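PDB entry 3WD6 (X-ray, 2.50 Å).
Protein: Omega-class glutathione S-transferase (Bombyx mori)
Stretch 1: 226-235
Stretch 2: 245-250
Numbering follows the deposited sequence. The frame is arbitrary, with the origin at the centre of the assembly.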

# COMPACT_ATOMS: atom_id res chain seq x y z
N ILE A 226 -1.05 10.41 2.92
CA ILE A 226 -0.21 10.96 3.95
C ILE A 226 0.39 12.28 3.44
O ILE A 226 1.10 12.28 2.41
CB ILE A 226 0.90 9.97 4.30
CG1 ILE A 226 0.26 8.65 4.76
CG2 ILE A 226 1.86 10.55 5.37
CD1 ILE A 226 1.26 7.53 5.03
N PRO A 227 0.11 13.42 4.13
CA PRO A 227 0.74 14.68 3.68
C PRO A 227 2.26 14.48 3.53
O PRO A 227 2.90 13.90 4.44
CB PRO A 227 0.42 15.66 4.81
CG PRO A 227 -0.82 15.12 5.45
CD PRO A 227 -0.67 13.61 5.37
N LEU A 228 2.83 14.93 2.41
CA LEU A 228 4.22 14.58 2.08
C LEU A 228 5.28 15.01 3.10
O LEU A 228 6.31 14.32 3.28
CB LEU A 228 4.58 15.07 0.67
CG LEU A 228 4.08 14.14 -0.43
CD1 LEU A 228 4.22 14.77 -1.80
CD2 LEU A 228 4.83 12.80 -0.36
N GLU A 229 5.06 16.13 3.78
CA GLU A 229 6.02 16.56 4.78
C GLU A 229 5.97 15.61 5.97
O GLU A 229 6.98 15.34 6.61
CB GLU A 229 5.76 18.00 5.23
CG GLU A 229 4.52 18.19 6.10
CD GLU A 229 3.24 18.30 5.29
OE1 GLU A 229 3.26 17.94 4.08
OE2 GLU A 229 2.22 18.76 5.87
N ILE A 230 4.79 15.07 6.27
CA ILE A 230 4.68 14.08 7.33
C ILE A 230 5.38 12.77 6.96
O ILE A 230 6.03 12.13 7.80
CB ILE A 230 3.22 13.73 7.65
CG1 ILE A 230 2.46 14.99 8.11
CG2 ILE A 230 3.17 12.59 8.68
CD1 ILE A 230 3.01 15.60 9.39
N LEU A 231 5.22 12.37 5.70
CA LEU A 231 5.79 11.10 5.27
C LEU A 231 7.32 11.20 5.27
O LEU A 231 8.01 10.29 5.71
CB LEU A 231 5.24 10.72 3.89
CG LEU A 231 5.66 9.37 3.30
CD1 LEU A 231 5.30 8.21 4.23
CD2 LEU A 231 5.05 9.17 1.91
N ALA A 232 7.84 12.33 4.78
CA ALA A 232 9.28 12.59 4.82
C ALA A 232 9.79 12.59 6.26
O ALA A 232 10.86 12.03 6.52
CB ALA A 232 9.61 13.90 4.13
N LYS A 233 9.06 13.22 7.18
CA LYS A 233 9.46 13.20 8.58
C LYS A 233 9.57 11.75 9.04
O LYS A 233 10.60 11.31 9.57
CB LYS A 233 8.46 13.94 9.47
CG LYS A 233 9.12 14.67 10.65
CD LYS A 233 8.22 14.76 11.90
CE LYS A 233 7.66 16.17 12.12
NZ LYS A 233 7.53 16.49 13.58
N PHE A 234 8.50 10.99 8.82
CA PHE A 234 8.48 9.59 9.21
C PHE A 234 9.69 8.84 8.67
O PHE A 234 10.44 8.22 9.42
CB PHE A 234 7.17 8.93 8.76
CG PHE A 234 7.02 7.52 9.24
CD1 PHE A 234 6.61 7.27 10.55
CD2 PHE A 234 7.32 6.46 8.40
CE1 PHE A 234 6.48 5.96 11.02
CE2 PHE A 234 7.19 5.15 8.85
CZ PHE A 234 6.76 4.90 10.17
N HIS A 235 9.87 8.88 7.35
CA HIS A 235 11.01 8.22 6.72
C HIS A 235 12.33 8.63 7.37
O HIS A 235 13.27 7.83 7.44
CB HIS A 235 11.08 8.54 5.23
CG HIS A 235 10.00 7.88 4.42
ND1 HIS A 235 9.62 8.34 3.18
CD2 HIS A 235 9.22 6.80 4.68
CE1 HIS A 235 8.66 7.57 2.70
NE2 HIS A 235 8.40 6.63 3.59
N ASN A 245 8.14 7.29 15.10
CA ASN A 245 6.99 7.95 15.70
C ASN A 245 5.76 7.61 14.84
O ASN A 245 5.63 8.09 13.70
CB ASN A 245 7.22 9.45 15.82
CG ASN A 245 6.07 10.18 16.49
OD1 ASN A 245 5.06 9.57 16.87
ND2 ASN A 245 6.20 11.49 16.63
N TYR A 246 4.89 6.76 15.37
CA TYR A 246 3.69 6.35 14.66
C TYR A 246 2.53 7.33 14.84
O TYR A 246 1.45 7.09 14.32
CB TYR A 246 3.24 4.96 15.14
CG TYR A 246 4.21 3.83 14.85
CD1 TYR A 246 4.57 3.52 13.54
CD2 TYR A 246 4.73 3.05 15.87
CE1 TYR A 246 5.45 2.47 13.27
CE2 TYR A 246 5.60 2.00 15.62
CZ TYR A 246 5.96 1.71 14.32
OH TYR A 246 6.82 0.66 14.05
N GLU A 247 2.73 8.42 15.57
CA GLU A 247 1.60 9.30 15.89
C GLU A 247 1.67 10.68 15.24
O GLU A 247 0.89 11.59 15.57
CB GLU A 247 1.44 9.44 17.41
CG GLU A 247 1.29 8.10 18.14
CD GLU A 247 0.18 7.24 17.56
OE1 GLU A 247 -0.96 7.75 17.43
OE2 GLU A 247 0.45 6.07 17.25
N LEU A 248 2.60 10.86 14.30
CA LEU A 248 2.68 12.14 13.59
C LEU A 248 1.32 12.67 13.13
O LEU A 248 1.09 13.87 13.13
CB LEU A 248 3.67 12.05 12.43
CG LEU A 248 5.11 11.81 12.92
CD1 LEU A 248 6.06 11.51 11.75
CD2 LEU A 248 5.59 13.00 13.75
N LEU A 249 0.39 11.79 12.77
CA LEU A 249 -0.93 12.26 12.31
C LEU A 249 -1.99 12.35 13.40
O LEU A 249 -3.19 12.52 13.09
CB LEU A 249 -1.45 11.36 11.19
CG LEU A 249 -0.77 11.63 9.85
CD1 LEU A 249 -1.21 10.57 8.86
CD2 LEU A 249 -1.11 13.04 9.36
N ASN A 250 -1.58 12.24 14.66
CA ASN A 250 -2.54 12.11 15.74
C ASN A 250 -2.18 12.97 16.96
O ASN A 250 -1.81 14.15 16.82
CB ASN A 250 -2.67 10.64 16.13
CG ASN A 250 -3.70 10.40 17.21
OD1 ASN A 250 -4.56 11.26 17.46
ND2 ASN A 250 -3.62 9.24 17.87

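What shape do the two backbones bring to the contact? Stretch 1 enters a helix at Leu-228 that runs through His-235 and continues later in the chain, with Pro-227 at its N-cap position. Proline suits this place because it has no backbone N-H to leave unpaired, while its carbonyl is free to accept: Leu-231 N lies 3.1 Å from Pro-227 O, and the regular bonding of the helix follows, as in Phe-234 N to Ile-230 O at 2.9 Å. Stretch 2 has no regular helix or strand. It closes in a type I turn from Glu-247 to Asn-250, in which Asn-250 N donates to Glu-247 O at 2.7 Å. The two backbones are nearest at two places, with Ile-230 CA and Leu-248 CA 6.9 Å apart and Phe-234 CA and Asn-245 CA separated by the same distance.

How does the irregular segment keep its form beside the helix? Two side-chain hydrogen bonds brace it from within. Asn-245 OD1 accepts from Glu-247 N at 2.9 Å, and Asn-250 ND2 donates to Glu-247 OE1 at 3.1 Å, so the second bond links the two ends of the turn. These polar groups serve the fold of stretch 2 itself; no hydrogen bond crosses to the helix, and the contact rests on packing.

Which side chains form the centre of that packing? Leu-248 points toward the helix and has the largest area covered by the other stretch. Its CB lies 3.8 Å from Ile-230 CG2, while its CD1 reaches 4.1 Å from Phe-234 CB and its CD2 meets Lys-233 CD at 3.7 Å. The forked end of the leucine thus touches two consecutive helix residues. Ile-230 and Lys-233 also point toward stretch 2. The branched isoleucine offers its CG2 to both leucines, lying 4.2 Å from Leu-249 CG as well, and the long aliphatic part of Lys-233 can pack against Leu-248 although the residue as a whole is exposed. Leu-249 leaves its backbone sideways, but its end comes nearer, and its CD2 sits 4.1 Å from Pro-227 CD, extending the apolar contact to the start of the helix.

What does the aromatic pair add at the other end? Phe-234 starts sideways, yet its chi1 of -174° (t) accompanies a ring that comes nearer to stretch 2. The neighbours there lie at the ring's edge: Phe-234 CD1 is 3.4 Å from Asn-245 O, and Phe-234 CE1 is 4.0 Å from Tyr-246 CD1. Tyr-246 points away at its CA-to-CB bond, but its ring returns to make this oblique contact, and its hydroxyl is hydrogen-bonded elsewhere in the structure. Both aromatic residues are buried, and their broad rings fill space while the tyrosine's polar end remains satisfied. In all, the two stretches bury 392 Å², summed over both sides.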